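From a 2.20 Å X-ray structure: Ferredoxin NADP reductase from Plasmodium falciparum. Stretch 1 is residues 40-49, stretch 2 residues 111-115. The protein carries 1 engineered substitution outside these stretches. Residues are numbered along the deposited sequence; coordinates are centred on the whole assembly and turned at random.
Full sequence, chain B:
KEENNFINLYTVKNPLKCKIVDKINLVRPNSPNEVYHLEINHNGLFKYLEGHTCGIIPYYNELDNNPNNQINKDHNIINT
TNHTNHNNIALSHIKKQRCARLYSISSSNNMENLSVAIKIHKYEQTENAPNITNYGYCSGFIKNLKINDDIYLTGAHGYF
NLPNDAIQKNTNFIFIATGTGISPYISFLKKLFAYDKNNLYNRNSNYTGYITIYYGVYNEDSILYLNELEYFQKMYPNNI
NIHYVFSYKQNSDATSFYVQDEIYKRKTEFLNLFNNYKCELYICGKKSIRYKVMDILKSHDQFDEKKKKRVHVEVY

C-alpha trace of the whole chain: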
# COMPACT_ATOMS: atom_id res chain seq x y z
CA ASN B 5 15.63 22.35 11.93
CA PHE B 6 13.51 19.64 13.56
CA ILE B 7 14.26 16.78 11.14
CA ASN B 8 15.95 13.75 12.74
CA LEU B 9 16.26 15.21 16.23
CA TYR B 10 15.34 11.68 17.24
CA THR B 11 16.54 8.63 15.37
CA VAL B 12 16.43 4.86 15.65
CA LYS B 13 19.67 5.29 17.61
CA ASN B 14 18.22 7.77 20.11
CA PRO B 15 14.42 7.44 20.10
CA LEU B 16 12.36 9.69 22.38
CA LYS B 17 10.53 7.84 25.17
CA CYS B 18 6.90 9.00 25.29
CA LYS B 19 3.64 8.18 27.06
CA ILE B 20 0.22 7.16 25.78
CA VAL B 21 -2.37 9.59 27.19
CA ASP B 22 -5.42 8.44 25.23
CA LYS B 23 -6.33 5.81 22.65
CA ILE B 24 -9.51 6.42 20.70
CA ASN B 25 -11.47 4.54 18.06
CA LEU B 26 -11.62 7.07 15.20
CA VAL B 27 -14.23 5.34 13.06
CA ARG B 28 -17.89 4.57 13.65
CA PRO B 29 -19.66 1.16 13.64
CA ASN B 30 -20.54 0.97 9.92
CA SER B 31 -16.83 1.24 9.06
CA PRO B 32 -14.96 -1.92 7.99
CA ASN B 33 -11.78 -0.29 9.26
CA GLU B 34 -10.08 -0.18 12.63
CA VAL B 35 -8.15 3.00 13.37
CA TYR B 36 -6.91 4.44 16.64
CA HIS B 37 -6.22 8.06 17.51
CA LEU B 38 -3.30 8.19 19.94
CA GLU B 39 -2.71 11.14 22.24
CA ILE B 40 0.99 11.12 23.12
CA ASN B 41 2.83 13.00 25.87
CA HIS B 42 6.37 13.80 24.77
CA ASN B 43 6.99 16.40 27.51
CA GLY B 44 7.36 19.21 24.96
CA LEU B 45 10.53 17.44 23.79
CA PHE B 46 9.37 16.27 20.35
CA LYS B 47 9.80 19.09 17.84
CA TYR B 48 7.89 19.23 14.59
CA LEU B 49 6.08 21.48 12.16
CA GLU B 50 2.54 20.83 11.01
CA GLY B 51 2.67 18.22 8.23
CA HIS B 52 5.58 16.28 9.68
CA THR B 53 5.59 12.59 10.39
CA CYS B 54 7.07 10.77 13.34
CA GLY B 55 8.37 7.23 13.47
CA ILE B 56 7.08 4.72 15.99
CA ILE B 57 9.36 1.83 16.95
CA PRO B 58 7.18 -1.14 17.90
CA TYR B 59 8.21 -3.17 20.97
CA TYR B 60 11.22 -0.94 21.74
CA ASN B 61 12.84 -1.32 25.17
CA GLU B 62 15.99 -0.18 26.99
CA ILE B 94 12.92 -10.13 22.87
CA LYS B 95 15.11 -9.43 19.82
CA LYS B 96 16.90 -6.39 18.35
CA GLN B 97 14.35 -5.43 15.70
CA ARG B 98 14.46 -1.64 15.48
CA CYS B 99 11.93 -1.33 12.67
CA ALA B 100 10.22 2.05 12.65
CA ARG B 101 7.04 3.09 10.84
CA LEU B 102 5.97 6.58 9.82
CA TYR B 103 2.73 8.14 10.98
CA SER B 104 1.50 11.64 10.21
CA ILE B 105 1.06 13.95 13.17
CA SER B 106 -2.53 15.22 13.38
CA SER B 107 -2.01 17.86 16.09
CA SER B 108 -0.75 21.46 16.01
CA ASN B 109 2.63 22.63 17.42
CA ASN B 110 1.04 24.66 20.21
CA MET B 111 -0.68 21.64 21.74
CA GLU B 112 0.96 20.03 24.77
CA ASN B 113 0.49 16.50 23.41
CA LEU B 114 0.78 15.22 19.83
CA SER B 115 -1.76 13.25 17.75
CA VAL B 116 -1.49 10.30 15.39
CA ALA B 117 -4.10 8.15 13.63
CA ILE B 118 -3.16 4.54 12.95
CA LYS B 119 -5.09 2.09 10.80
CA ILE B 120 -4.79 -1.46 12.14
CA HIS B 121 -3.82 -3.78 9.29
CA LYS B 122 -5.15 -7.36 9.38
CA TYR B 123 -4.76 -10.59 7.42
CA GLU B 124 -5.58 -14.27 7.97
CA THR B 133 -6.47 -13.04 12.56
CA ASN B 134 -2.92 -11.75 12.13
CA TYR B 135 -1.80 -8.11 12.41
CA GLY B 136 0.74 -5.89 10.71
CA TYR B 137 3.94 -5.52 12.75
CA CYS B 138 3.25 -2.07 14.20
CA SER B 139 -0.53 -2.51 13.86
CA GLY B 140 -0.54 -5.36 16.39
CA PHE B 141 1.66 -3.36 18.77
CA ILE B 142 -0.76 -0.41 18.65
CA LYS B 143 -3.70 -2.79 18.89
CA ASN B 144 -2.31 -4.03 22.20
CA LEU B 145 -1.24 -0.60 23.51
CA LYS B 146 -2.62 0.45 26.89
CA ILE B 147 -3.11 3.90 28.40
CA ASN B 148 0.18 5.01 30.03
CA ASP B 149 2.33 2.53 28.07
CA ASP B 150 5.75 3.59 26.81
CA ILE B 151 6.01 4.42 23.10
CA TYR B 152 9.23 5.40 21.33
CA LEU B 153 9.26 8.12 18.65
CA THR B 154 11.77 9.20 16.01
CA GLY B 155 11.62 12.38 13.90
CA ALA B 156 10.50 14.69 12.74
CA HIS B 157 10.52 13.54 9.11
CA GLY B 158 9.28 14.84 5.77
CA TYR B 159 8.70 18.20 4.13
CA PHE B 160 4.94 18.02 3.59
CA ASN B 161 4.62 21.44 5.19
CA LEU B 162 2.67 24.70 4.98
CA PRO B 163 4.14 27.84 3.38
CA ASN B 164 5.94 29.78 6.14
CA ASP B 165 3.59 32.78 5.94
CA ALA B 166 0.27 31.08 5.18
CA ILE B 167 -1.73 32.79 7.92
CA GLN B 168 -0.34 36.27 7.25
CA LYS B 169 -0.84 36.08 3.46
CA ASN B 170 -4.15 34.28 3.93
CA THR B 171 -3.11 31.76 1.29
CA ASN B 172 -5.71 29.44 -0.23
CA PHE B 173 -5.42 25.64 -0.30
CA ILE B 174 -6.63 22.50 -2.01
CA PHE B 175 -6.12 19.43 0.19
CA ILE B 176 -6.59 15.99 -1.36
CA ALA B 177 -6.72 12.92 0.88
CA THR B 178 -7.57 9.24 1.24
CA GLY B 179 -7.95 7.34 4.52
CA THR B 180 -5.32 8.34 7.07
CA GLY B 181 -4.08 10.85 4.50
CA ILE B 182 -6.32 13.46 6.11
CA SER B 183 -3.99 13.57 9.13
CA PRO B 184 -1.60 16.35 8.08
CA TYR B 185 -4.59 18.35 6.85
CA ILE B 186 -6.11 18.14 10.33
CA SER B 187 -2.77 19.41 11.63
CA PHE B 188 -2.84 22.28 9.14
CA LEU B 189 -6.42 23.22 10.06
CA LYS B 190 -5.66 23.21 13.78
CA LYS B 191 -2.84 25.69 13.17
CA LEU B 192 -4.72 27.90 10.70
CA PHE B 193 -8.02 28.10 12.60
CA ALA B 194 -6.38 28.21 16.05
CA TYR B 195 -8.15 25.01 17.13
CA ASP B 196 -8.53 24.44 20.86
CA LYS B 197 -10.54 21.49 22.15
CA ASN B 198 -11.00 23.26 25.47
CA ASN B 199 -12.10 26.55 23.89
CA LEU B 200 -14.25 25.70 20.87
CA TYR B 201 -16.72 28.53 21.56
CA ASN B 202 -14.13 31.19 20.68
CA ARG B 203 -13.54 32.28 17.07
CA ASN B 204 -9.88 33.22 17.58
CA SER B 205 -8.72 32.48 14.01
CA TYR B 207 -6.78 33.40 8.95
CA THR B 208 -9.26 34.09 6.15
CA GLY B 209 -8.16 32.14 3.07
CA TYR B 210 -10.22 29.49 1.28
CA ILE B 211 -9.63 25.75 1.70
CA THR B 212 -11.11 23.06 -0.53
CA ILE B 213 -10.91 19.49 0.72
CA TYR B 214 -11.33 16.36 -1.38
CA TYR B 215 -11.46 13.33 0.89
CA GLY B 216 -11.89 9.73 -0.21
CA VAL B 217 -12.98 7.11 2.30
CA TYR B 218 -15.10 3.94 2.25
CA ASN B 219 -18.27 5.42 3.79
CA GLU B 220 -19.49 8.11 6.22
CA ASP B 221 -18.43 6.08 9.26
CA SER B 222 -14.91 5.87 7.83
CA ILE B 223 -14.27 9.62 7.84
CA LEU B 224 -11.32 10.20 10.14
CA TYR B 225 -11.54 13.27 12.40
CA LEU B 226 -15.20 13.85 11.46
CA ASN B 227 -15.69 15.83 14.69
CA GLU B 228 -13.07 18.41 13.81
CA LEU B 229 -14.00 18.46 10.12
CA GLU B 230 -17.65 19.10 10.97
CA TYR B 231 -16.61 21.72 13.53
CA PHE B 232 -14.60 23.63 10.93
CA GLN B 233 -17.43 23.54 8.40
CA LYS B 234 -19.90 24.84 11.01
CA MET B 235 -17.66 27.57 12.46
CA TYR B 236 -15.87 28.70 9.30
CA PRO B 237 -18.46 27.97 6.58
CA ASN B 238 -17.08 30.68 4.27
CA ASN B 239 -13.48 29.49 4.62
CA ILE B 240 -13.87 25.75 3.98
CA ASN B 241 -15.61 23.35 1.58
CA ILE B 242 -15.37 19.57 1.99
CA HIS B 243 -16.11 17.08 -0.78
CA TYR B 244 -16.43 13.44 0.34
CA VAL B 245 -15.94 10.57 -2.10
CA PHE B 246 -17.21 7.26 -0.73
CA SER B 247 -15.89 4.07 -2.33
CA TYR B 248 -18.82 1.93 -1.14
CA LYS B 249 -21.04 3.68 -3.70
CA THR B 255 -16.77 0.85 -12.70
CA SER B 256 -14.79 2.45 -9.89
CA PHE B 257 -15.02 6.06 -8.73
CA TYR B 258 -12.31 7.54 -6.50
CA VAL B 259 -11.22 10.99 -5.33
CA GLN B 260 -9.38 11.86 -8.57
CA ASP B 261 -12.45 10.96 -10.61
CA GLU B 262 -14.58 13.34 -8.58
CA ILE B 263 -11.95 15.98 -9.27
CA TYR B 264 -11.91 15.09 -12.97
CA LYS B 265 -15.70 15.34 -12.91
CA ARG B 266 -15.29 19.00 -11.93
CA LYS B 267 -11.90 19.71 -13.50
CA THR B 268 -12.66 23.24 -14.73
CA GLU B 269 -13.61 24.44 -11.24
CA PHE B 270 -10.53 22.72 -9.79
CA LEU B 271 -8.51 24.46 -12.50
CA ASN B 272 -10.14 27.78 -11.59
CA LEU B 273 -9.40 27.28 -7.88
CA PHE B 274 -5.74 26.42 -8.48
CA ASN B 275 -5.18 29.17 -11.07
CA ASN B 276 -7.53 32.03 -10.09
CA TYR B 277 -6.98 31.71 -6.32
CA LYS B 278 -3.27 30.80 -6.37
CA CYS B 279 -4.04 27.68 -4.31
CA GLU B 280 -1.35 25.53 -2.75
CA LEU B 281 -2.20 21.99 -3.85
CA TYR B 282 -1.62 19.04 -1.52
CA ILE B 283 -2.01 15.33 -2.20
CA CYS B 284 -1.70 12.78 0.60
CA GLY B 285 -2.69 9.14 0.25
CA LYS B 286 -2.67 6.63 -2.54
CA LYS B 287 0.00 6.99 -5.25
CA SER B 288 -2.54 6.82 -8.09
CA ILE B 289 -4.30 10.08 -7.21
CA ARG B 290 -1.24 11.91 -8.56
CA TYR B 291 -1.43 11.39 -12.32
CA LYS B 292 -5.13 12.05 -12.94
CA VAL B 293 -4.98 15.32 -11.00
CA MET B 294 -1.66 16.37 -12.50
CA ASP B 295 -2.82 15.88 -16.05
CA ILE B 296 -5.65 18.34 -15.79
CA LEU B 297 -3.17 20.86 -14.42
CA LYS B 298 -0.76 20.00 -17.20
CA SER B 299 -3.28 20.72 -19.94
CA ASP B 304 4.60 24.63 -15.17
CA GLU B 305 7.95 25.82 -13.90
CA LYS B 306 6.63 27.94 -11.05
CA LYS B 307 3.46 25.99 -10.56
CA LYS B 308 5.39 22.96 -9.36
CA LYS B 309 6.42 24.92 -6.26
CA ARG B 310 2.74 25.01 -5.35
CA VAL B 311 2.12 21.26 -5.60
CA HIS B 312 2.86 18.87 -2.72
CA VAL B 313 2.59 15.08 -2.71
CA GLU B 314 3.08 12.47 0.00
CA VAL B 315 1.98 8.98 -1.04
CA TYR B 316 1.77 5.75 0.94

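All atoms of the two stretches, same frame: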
# COMPACT_ATOMS: atom_id res chain seq x y z
N ILE B 40 -0.34 11.47 22.62
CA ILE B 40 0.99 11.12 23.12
C ILE B 40 1.67 12.28 23.84
O ILE B 40 1.81 13.38 23.30
CB ILE B 40 1.88 10.62 21.98
CG1 ILE B 40 1.37 9.28 21.45
CG2 ILE B 40 3.33 10.49 22.45
CD1 ILE B 40 2.16 8.73 20.28
N ASN B 41 2.10 12.02 25.08
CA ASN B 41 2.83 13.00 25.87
C ASN B 41 4.33 12.83 25.67
O ASN B 41 4.90 11.79 26.01
CB ASN B 41 2.47 12.88 27.36
CG ASN B 41 3.05 14.01 28.20
OD1 ASN B 41 4.25 14.30 28.16
ND2 ASN B 41 2.20 14.66 28.99
N HIS B 42 4.95 13.85 25.10
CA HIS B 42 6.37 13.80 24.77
C HIS B 42 7.13 14.83 25.61
O HIS B 42 8.31 15.10 25.37
CB HIS B 42 6.56 14.08 23.28
CG HIS B 42 5.93 15.36 22.83
ND1 HIS B 42 6.60 16.57 22.87
CD2 HIS B 42 4.69 15.63 22.34
CE1 HIS B 42 5.80 17.53 22.42
NE2 HIS B 42 4.64 16.99 22.09
N ASN B 43 6.43 15.40 26.59
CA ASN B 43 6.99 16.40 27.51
C ASN B 43 7.57 17.64 26.82
O ASN B 43 8.57 18.20 27.27
CB ASN B 43 8.01 15.78 28.45
CG ASN B 43 7.38 15.21 29.71
OD1 ASN B 43 6.19 15.42 29.96
ND2 ASN B 43 8.16 14.49 30.50
N GLY B 44 6.92 18.06 25.74
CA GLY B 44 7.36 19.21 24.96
C GLY B 44 8.66 18.97 24.21
O GLY B 44 9.14 19.85 23.50
N LEU B 45 9.22 17.77 24.35
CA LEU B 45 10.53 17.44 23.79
C LEU B 45 10.55 17.12 22.29
O LEU B 45 11.57 17.31 21.63
CB LEU B 45 11.17 16.29 24.56
CG LEU B 45 12.21 16.61 25.63
CD1 LEU B 45 11.97 17.98 26.27
CD2 LEU B 45 12.23 15.51 26.68
N PHE B 46 9.44 16.61 21.77
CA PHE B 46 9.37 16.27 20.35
C PHE B 46 9.04 17.51 19.52
O PHE B 46 7.98 18.12 19.69
CB PHE B 46 8.36 15.16 20.08
CG PHE B 46 8.55 14.47 18.77
CD1 PHE B 46 9.46 13.44 18.64
CD2 PHE B 46 7.82 14.86 17.65
CE1 PHE B 46 9.65 12.80 17.43
CE2 PHE B 46 8.00 14.23 16.43
CZ PHE B 46 8.91 13.19 16.33
N LYS B 47 9.95 17.88 18.63
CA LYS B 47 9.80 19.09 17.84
C LYS B 47 9.39 18.76 16.42
O LYS B 47 9.97 17.87 15.78
CB LYS B 47 11.11 19.89 17.84
CG LYS B 47 11.55 20.34 19.22
CD LYS B 47 10.79 21.58 19.66
CE LYS B 47 11.27 22.06 21.03
NZ LYS B 47 10.68 23.38 21.37
N TYR B 48 8.39 19.48 15.92
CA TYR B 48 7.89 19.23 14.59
C TYR B 48 7.12 20.44 14.09
O TYR B 48 6.68 21.28 14.87
CB TYR B 48 6.96 18.01 14.58
CG TYR B 48 5.70 18.19 15.40
CD1 TYR B 48 5.68 17.90 16.76
CD2 TYR B 48 4.53 18.65 14.81
CE1 TYR B 48 4.52 18.07 17.51
CE2 TYR B 48 3.37 18.82 15.55
CZ TYR B 48 3.38 18.53 16.90
OH TYR B 48 2.23 18.69 17.65
N LEU B 49 6.97 20.52 12.77
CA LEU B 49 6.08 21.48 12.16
C LEU B 49 4.85 20.72 11.68
O LEU B 49 4.92 19.52 11.41
CB LEU B 49 6.75 22.16 10.97
CG LEU B 49 7.95 23.07 11.26
CD1 LEU B 49 8.46 23.68 9.96
CD2 LEU B 49 7.57 24.16 12.25
N MET B 111 -0.02 22.57 20.84
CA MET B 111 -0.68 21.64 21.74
C MET B 111 0.36 20.91 22.59
O MET B 111 1.43 20.56 22.11
CB MET B 111 -1.56 20.67 20.96
CG MET B 111 -2.69 21.38 20.21
SD MET B 111 -3.62 20.32 19.08
CE MET B 111 -4.88 21.46 18.51
N GLU B 112 0.04 20.69 23.86
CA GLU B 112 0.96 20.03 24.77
C GLU B 112 1.32 18.65 24.21
O GLU B 112 2.49 18.35 24.00
CB GLU B 112 0.34 19.92 26.16
CG GLU B 112 1.33 19.56 27.26
CD GLU B 112 0.80 19.86 28.65
OE1 GLU B 112 1.24 19.19 29.62
OE2 GLU B 112 -0.06 20.76 28.79
N ASN B 113 0.30 17.84 23.97
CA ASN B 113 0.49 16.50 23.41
C ASN B 113 0.40 16.47 21.89
O ASN B 113 -0.11 17.42 21.28
CB ASN B 113 -0.55 15.54 23.99
CG ASN B 113 -0.45 15.41 25.49
OD1 ASN B 113 0.63 15.24 26.04
ND2 ASN B 113 -1.59 15.49 26.17
N LEU B 114 0.88 15.39 21.28
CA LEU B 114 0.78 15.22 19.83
C LEU B 114 -0.21 14.11 19.45
O LEU B 114 -0.46 13.20 20.24
CB LEU B 114 2.15 14.99 19.19
CG LEU B 114 2.90 13.69 19.48
CD1 LEU B 114 2.37 12.54 18.63
CD2 LEU B 114 4.40 13.87 19.24
N SER B 115 -0.75 14.20 18.24
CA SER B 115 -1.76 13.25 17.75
C SER B 115 -1.22 12.39 16.62
O SER B 115 -0.32 12.79 15.89
CB SER B 115 -3.00 13.99 17.25
OG SER B 115 -3.43 14.98 18.16
O HOH W 1 3.99 16.53 25.39
O HOH W 2 2.78 18.16 20.53

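The two stretches meet through a single antiparallel bridge, Ile40 with Leu114, and side chains carry the contact outward from it. The backbone bonds are reciprocal: Ile40 N donates to Leu114 O at 2.9 Å, and Leu114 N to Ile40 O at 3.0 Å. Paired in this way, the two residues send their side chains to the same face of the sheet, where Ile40 CB lies 3.9 Å from Leu114 CD1. Ile40 adopts m, t; a beta-branched residue is at ease in the extended backbone, and its hydrocarbon suits a buried site.

Leu114 is the centre of the contact, with more of its surface covered than any other residue here. Its chi1 of 68° (p) is uncommon for leucine, and chi2 is also p. In this conformation the two methyls reach different neighbours: CD1 lies against Ile40, while Leu114 CD2 comes within 3.6 Å of His42 CD2 and 3.9 Å of Phe46 CD2. Tyr48 approaches nearer the backbone, its OH 4.0 Å from Leu114 CB. A branched aliphatic side chain fills this pocket without asking for a polar partner.

Of the three aromatic residues round Leu114, Phe46 is t at chi1, while Tyr48 and His42 are p. The CA-to-CB bonds of Phe46 and Tyr48 point toward the other stretch. The wholly apolar ring of Phe46 suits the buried site, whereas the p rotamer of Tyr48 carries its hydroxyl to water 2, 3.0 Å from Tyr48 OH. In His42 the CA-to-CB bond runs sideways, but the ring end comes nearer, offering carbon to Leu114 and placing His42 NE2 2.7 Å from the same water. Water 2 is placed to donate to Met111 O at 3.2 Å, though it has more acceptors in reach than protons, so it can link imidazole and phenol, which combine ring carbon with a polar atom, to the second backbone. His42 NE2 also lies 3.2 Å from Glu112 O, but the angle is too poor for a hydrogen bond.

Beside the bridge, Asn113 (chi1 m) brings its OD1 to 3.1 Å from Asn41 CA. Asn41 ND2 is 3.4 Å from Asn113 OD1, again at a poor angle, so these amides pack without bonding. Asn41 is t at chi1, and its OD1 accepts from Asn43 N at 2.9 Å, its short amide bracing the start of the type I' turn from His42 to Leu45. Leu45 N closes that turn onto His42 O at 3.0 Å. Asn43 and Gly44 both have positive phi, which asparagine tolerates and glycine readily adopts. Water 1 ties the turn to the second stretch, accepting from His42 N at 2.9 Å and donating to Glu112 O at 2.7 Å.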